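Local atomic coordinates of putative N-acetylneuraminate lyase ([Ruminococcus] gnavus ATCC 29149, PDB entry 6RB7), a protein that belongs to the dihydrodipicolinate synthetase family, has the eight-stranded parallel beta/alpha barrel fold of that family and assembles as four chains. Residues 275-278 and 279-283; 292-295 and 296-300. All coordinates share one frame; numbering follows the deposited sequence.

Contact 1. Residues 275-278 and 279-283; sequences EIIY and KMCSA
Met280 N donates to Ile276 O at 2.9 Å, Cys281 N reaches Ile277 O at the same length, and Lys279 N closes the preceding turn on Glu275 O at 3.0 Å. Farther along the chain, Ser282 holds one carbonyl oxygen twice: its OG lies 2.7 Å from Lys279 O, in the carbonyl plane on a lone pair, and its own amide N binds that same oxygen at 3.1 Å. The hydroxyl can bend back in this way because chi1 of 76° sets OG between the backbone N and the carbonyl carbon. Met280 and Cys281 pack back onto the isoleucines of the previous turn. A turn at chi3 (-63°) brings Met280 CE to 4.2 Å from Ile276 CG2 and slightly farther from Ile277 CG1, while Cys281 SG lies 4.1 Å from Ile277 CG2. Met280 also packs on Ile291 and Ile294 of helix 287-299, and Ile276 on Met327 of helix 317-335. Lys279 NZ forms a salt bridge with Glu323, and Tyr278 OH is hydrogen-bonded to Gln208 of the second subunit. The chemistry thus divides between an apolar seam of isoleucine, methionine and cysteine and polar ends bonded elsewhere, while Lys279 O accepts both OG and N of Ser282.

Contact 2. Residues 292-295 and 296-300; sequences KAIL and KINEG
Ile294 O receives the amide N of Asn298 at 2.8 Å, the shortest of the backbone bonds joining 292-295 to 296-300. Leu295 O takes Glu299 N at 2.9 Å in a more bent bond (136° at the hydrogen), with the donor above the carbonyl plane. Gly300 N then bonds Lys296 O at 2.9 Å; with a phi of 65°, this glycine is where the chain leaves helix 287-299. The side chains of Ile294 and Asn298 run side by side in the same direction, Ile294 CG2 lying 3.8 Å from Asn298 ND2. Leu295 and Glu299 meet at a slant instead, Leu295 CD2 lying 4.1 Å from Glu299 CG, and a bend at chi2 (-74°) carries the carboxylate of Glu299 off towards its salt-bridge partner Lys70. Ile297 lays CG1 beside Ala293 O at 3.5 Å. Lys296 NZ pairs with Glu302. The side chains thus touch lightly along a helix held here by backbone bonds, and their polar ends join it to other parts of the fold: Asn298 ND2 to helix 317-335 through Ala325 O, Glu299 to helix 57-70 through Lys70, and Lys292 NZ to Glu83 and the carbonyls of Ala47 and Ala305.

Contacts 1 and 2 belong to successive helices, 263-281 and 287-299, with centres about 16 Å apart, and they touch directly: Met280 SD packs against Ile294 CD1 at 3.5 Å. Both also lean on helix 317-335, contact 2 through Ile294 on Ala324, so the three helices form one cluster. The bicine pocket of Ala260, Gly261 and Lys262 precedes helix 263-281 in sequence, but neither contact contributes a residue to it. Side chains of contact 1 come within about 4 Å of bound glycerol (Cys281) and Tris (Ile277), both probably from the crystallisation liquor. Of the two, only contact 1 reaches a neighbouring subunit.

Contact 1. Residues 275-278 and 279-283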
ATOM      1  N   GLU A 275     -25.138   6.163  -7.155  1.00 12.18           N
ATOM      2  CA  GLU A 275     -25.172   6.219  -8.637  1.00 13.71           C
ATOM      3  C   GLU A 275     -24.839   7.638  -9.110  1.00 13.75           C
ATOM      4  O   GLU A 275     -24.101   7.796 -10.109  1.00 14.67           O
ATOM      5  CB  GLU A 275     -26.557   5.752  -9.085  1.00 17.42           C
ATOM      6  CG  GLU A 275     -26.736   5.616 -10.570  1.00 25.87           C
ATOM      7  CD  GLU A 275     -28.152   5.222 -10.983  1.00 35.83           C
ATOM      8  OE1 GLU A 275     -29.181   5.742 -10.388  1.00 27.31           O
ATOM      9  OE2 GLU A 275     -28.252   4.391 -11.911  1.00 44.63           O
ATOM     10  N   ILE A 276     -25.395   8.639  -8.438  1.00 11.82           N
ATOM     11  CA  ILE A 276     -25.116  10.053  -8.775  1.00 14.18           C
ATOM     12  C   ILE A 276     -23.633  10.332  -8.548  1.00 13.51           C
ATOM     13  O   ILE A 276     -22.990  10.972  -9.384  1.00 14.89           O
ATOM     14  CB  ILE A 276     -26.055  10.995  -7.987  1.00 11.93           C
ATOM     15  CG1 ILE A 276     -27.486  10.838  -8.489  1.00 14.69           C
ATOM     16  CG2 ILE A 276     -25.579  12.435  -8.025  1.00 13.81           C
ATOM     17  CD1 ILE A 276     -28.529  11.250  -7.522  1.00 13.78           C
ATOM     18  N   ILE A 277     -23.064   9.924  -7.404  1.00 11.28           N
ATOM     19  CA  ILE A 277     -21.637  10.170  -7.144  1.00 10.91           C
ATOM     20  C   ILE A 277     -20.799   9.552  -8.257  1.00 12.89           C
ATOM     21  O   ILE A 277     -19.865  10.215  -8.758  1.00 14.25           O
ATOM     22  CB  ILE A 277     -21.234   9.633  -5.758  1.00 12.94           C
ATOM     23  CG1 ILE A 277     -21.978  10.392  -4.653  1.00 12.29           C
ATOM     24  CG2 ILE A 277     -19.727   9.694  -5.593  1.00 13.05           C
ATOM     25  CD1 ILE A 277     -21.786   9.797  -3.297  1.00 13.12           C
ATOM     26  N   TYR A 278     -21.096   8.306  -8.639  1.00 13.65           N
ATOM     27  CA  TYR A 278     -20.272   7.628  -9.653  1.00 13.31           C
ATOM     28  C   TYR A 278     -20.388   8.399 -10.980  1.00 12.41           C
ATOM     29  O   TYR A 278     -19.336   8.605 -11.659  1.00 15.39           O
ATOM     30  CB  TYR A 278     -20.635   6.166  -9.791  1.00 13.44           C
ATOM     31  CG  TYR A 278     -20.606   5.388  -8.490  1.00 13.76           C
ATOM     32  CD1 TYR A 278     -19.722   5.705  -7.466  1.00 14.75           C
ATOM     33  CD2 TYR A 278     -21.518   4.386  -8.257  1.00 14.52           C
ATOM     34  CE1 TYR A 278     -19.745   5.018  -6.270  1.00 14.41           C
ATOM     35  CE2 TYR A 278     -21.521   3.659  -7.075  1.00 15.43           C
ATOM     36  CZ  TYR A 278     -20.642   3.979  -6.080  1.00 13.88           C
ATOM     37  OH  TYR A 278     -20.663   3.331  -4.877  1.00 15.53           O
ATOM     38  N   LYS A 279     -21.573   8.891 -11.295  1.00 12.99           N
ATOM     39  CA  LYS A 279     -21.745   9.701 -12.527  1.00 13.60           C
ATOM     40  C   LYS A 279     -20.914  10.995 -12.426  1.00 14.87           C
ATOM     41  O   LYS A 279     -20.192  11.335 -13.373  1.00 15.20           O
ATOM     42  CB  LYS A 279     -23.225  10.006 -12.739  1.00 14.76           C
ATOM     43  CG  LYS A 279     -23.518  10.831 -14.002  1.00 14.76           C
ATOM     44  CD  LYS A 279     -23.152  10.155 -15.274  1.00 20.93           C
ATOM     45  CE  LYS A 279     -23.891   8.869 -15.515  1.00 30.25           C
ATOM     46  NZ  LYS A 279     -23.671   8.428 -16.924  1.00 30.70           N
ATOM     47  N   MET A 280     -20.951  11.686 -11.301  1.00 12.85           N
ATOM     48  CA  MET A 280     -20.201  12.944 -11.186  1.00 13.89           C
ATOM     49  C   MET A 280     -18.703  12.658 -11.288  1.00 17.04           C
ATOM     50  O   MET A 280     -17.983  13.496 -11.794  1.00 20.59           O
ATOM     51  CB  MET A 280     -20.498  13.633  -9.868  1.00 14.88           C
ATOM     52  CG  MET A 280     -21.957  14.026  -9.753  1.00 15.55           C
ATOM     53  SD  MET A 280     -22.325  15.171  -8.406  1.00 16.96           S
ATOM     54  CE  MET A 280     -21.857  14.156  -6.989  1.00 16.48           C
ATOM     55  N   CYS A 281     -18.243  11.513 -10.800  1.00 14.39           N
ATOM     56  CA  CYS A 281     -16.787  11.193 -10.797  1.00 15.61           C
ATOM     57  C   CYS A 281     -16.328  10.686 -12.159  1.00 15.58           C
ATOM     58  O   CYS A 281     -15.100  10.526 -12.343  1.00 17.61           O
ATOM     59  CB  CYS A 281     -16.498  10.170  -9.713  1.00 16.88           C
ATOM     60  SG  CYS A 281     -16.617  10.875  -8.050  1.00 18.78           S
ATOM     61  N   SER A 282     -17.239  10.468 -13.106  1.00 16.75           N
ATOM     62  CA  SER A 282     -16.930   9.939 -14.458  1.00 17.33           C
ATOM     63  C   SER A 282     -16.443  11.050 -15.401  1.00 20.04           C
ATOM     64  O   SER A 282     -16.004  10.732 -16.512  1.00 19.88           O
ATOM     65  CB  SER A 282     -18.099   9.198 -15.035  1.00 17.14           C
ATOM     66  OG  SER A 282     -19.117  10.081 -15.503  1.00 19.06           O
ATOM     67  N   ALA A 283     -16.535  12.306 -14.999  1.00 17.01           N
ATOM     68  CA  ALA A 283     -16.119  13.460 -15.797  1.00 15.52           C
ATOM     69  C   ALA A 283     -14.591  13.543 -15.882  1.00 15.93           C
ATOM     70  O   ALA A 283     -13.872  13.048 -14.990  1.00 17.06           O
ATOM     71  CB  ALA A 283     -16.719  14.733 -15.223  1.00 18.04           C
TER

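Contact 2. Residues 292-295 and 296-300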
ATOM      1  N   LYS A 292     -20.331  22.147  -8.805  1.00 12.22           N
ATOM      2  CA  LYS A 292     -20.635  23.590  -8.956  1.00 12.70           C
ATOM      3  C   LYS A 292     -21.476  23.797 -10.213  1.00 13.12           C
ATOM      4  O   LYS A 292     -22.380  24.627 -10.176  1.00 13.26           O
ATOM      5  CB  LYS A 292     -19.327  24.366  -9.000  1.00 14.70           C
ATOM      6  CG  LYS A 292     -18.592  24.342  -7.672  1.00 16.13           C
ATOM      7  CD  LYS A 292     -17.282  25.115  -7.664  1.00 15.36           C
ATOM      8  CE  LYS A 292     -16.428  24.747  -6.457  1.00 15.00           C
ATOM      9  NZ  LYS A 292     -15.263  25.641  -6.361  1.00 16.55           N
ATOM     10  N   ALA A 293     -21.221  23.045 -11.277  1.00 13.40           N
ATOM     11  CA  ALA A 293     -22.001  23.191 -12.531  1.00 15.01           C
ATOM     12  C   ALA A 293     -23.444  22.684 -12.311  1.00 14.06           C
ATOM     13  O   ALA A 293     -24.412  23.278 -12.832  1.00 14.49           O
ATOM     14  CB  ALA A 293     -21.316  22.511 -13.673  1.00 13.44           C
ATOM     15  N   ILE A 294     -23.607  21.591 -11.566  1.00 13.21           N
ATOM     16  CA  ILE A 294     -24.943  21.068 -11.201  1.00 12.76           C
ATOM     17  C   ILE A 294     -25.696  22.147 -10.423  1.00 13.34           C
ATOM     18  O   ILE A 294     -26.919  22.324 -10.662  1.00 13.86           O
ATOM     19  CB  ILE A 294     -24.850  19.761 -10.397  1.00 12.85           C
ATOM     20  CG1 ILE A 294     -24.374  18.650 -11.330  1.00 14.44           C
ATOM     21  CG2 ILE A 294     -26.165  19.431  -9.743  1.00 14.56           C
ATOM     22  CD1 ILE A 294     -23.983  17.369 -10.620  1.00 14.21           C
ATOM     23  N   LEU A 295     -25.066  22.792  -9.455  1.00 13.54           N
ATOM     24  CA  LEU A 295     -25.777  23.790  -8.621  1.00 13.27           C
ATOM     25  C   LEU A 295     -26.156  25.009  -9.471  1.00 14.21           C
ATOM     26  O   LEU A 295     -27.167  25.636  -9.154  1.00 14.95           O
ATOM     27  CB  LEU A 295     -24.922  24.164  -7.410  1.00 14.31           C
ATOM     28  CG  LEU A 295     -24.822  23.039  -6.381  1.00 15.47           C
ATOM     29  CD1 LEU A 295     -23.876  23.442  -5.282  1.00 16.46           C
ATOM     30  CD2 LEU A 295     -26.196  22.677  -5.872  1.00 16.45           C
ATOM     31  N   LYS A 296     -25.392  25.315 -10.503  1.00 13.44           N
ATOM     32  CA  LYS A 296     -25.855  26.387 -11.453  1.00 16.11           C
ATOM     33  C   LYS A 296     -27.131  25.931 -12.149  1.00 15.50           C
ATOM     34  O   LYS A 296     -28.097  26.716 -12.200  1.00 17.57           O
ATOM     35  CB  LYS A 296     -24.731  26.736 -12.432  1.00 16.66           C
ATOM     36  CG  LYS A 296     -25.125  27.745 -13.495  1.00 23.80           C
ATOM     37  CD  LYS A 296     -23.893  28.142 -14.323  1.00 35.68           C
ATOM     38  CE  LYS A 296     -24.061  29.415 -15.128  1.00 72.17           C
ATOM     39  NZ  LYS A 296     -24.566  30.500 -14.261  1.00 77.15           N
ATOM     40  N   ILE A 297     -27.200  24.702 -12.673  1.00 15.02           N
ATOM     41  CA  ILE A 297     -28.409  24.182 -13.376  1.00 15.49           C
ATOM     42  C   ILE A 297     -29.585  24.081 -12.430  1.00 17.77           C
ATOM     43  O   ILE A 297     -30.689  24.564 -12.767  1.00 17.82           O
ATOM     44  CB  ILE A 297     -28.095  22.819 -14.018  1.00 16.07           C
ATOM     45  CG1 ILE A 297     -27.024  22.998 -15.072  1.00 18.25           C
ATOM     46  CG2 ILE A 297     -29.355  22.146 -14.520  1.00 18.91           C
ATOM     47  CD1 ILE A 297     -26.519  21.712 -15.644  1.00 20.11           C
ATOM     48  N   ASN A 298     -29.406  23.423 -11.273  1.00 14.97           N
ATOM     49  CA  ASN A 298     -30.564  23.037 -10.439  1.00 15.25           C
ATOM     50  C   ASN A 298     -30.948  24.180  -9.495  1.00 18.51           C
ATOM     51  O   ASN A 298     -32.142  24.215  -9.052  1.00 19.45           O
ATOM     52  CB  ASN A 298     -30.297  21.756  -9.654  1.00 16.14           C
ATOM     53  CG  ASN A 298     -30.396  20.505 -10.482  1.00 18.18           C
ATOM     54  OD1 ASN A 298     -30.921  20.542 -11.605  1.00 17.32           O
ATOM     55  ND2 ASN A 298     -29.951  19.393  -9.914  1.00 16.16           N
ATOM     56  N   GLU A 299     -30.035  25.095  -9.172  1.00 17.85           N
ATOM     57  CA  GLU A 299     -30.290  26.124  -8.132  1.00 17.71           C
ATOM     58  C   GLU A 299     -30.016  27.534  -8.615  1.00 21.06           C
ATOM     59  O   GLU A 299     -30.292  28.465  -7.811  1.00 21.30           O
ATOM     60  CB  GLU A 299     -29.508  25.823  -6.848  1.00 19.99           C
ATOM     61  CG  GLU A 299     -29.871  24.497  -6.259  1.00 20.36           C
ATOM     62  CD  GLU A 299     -31.232  24.431  -5.578  1.00 27.08           C
ATOM     63  OE1 GLU A 299     -31.910  25.517  -5.446  1.00 25.60           O
ATOM     64  OE2 GLU A 299     -31.586  23.335  -5.164  1.00 21.32           O
ATOM     65  N   GLY A 300     -29.420  27.717  -9.793  1.00 18.69           N
ATOM     66  CA  GLY A 300     -28.995  29.038 -10.263  1.00 18.33           C
ATOM     67  C   GLY A 300     -27.904  29.636  -9.394  1.00 23.39           C
ATOM     68  O   GLY A 300     -27.734  30.868  -9.376  1.00 22.35           O
TER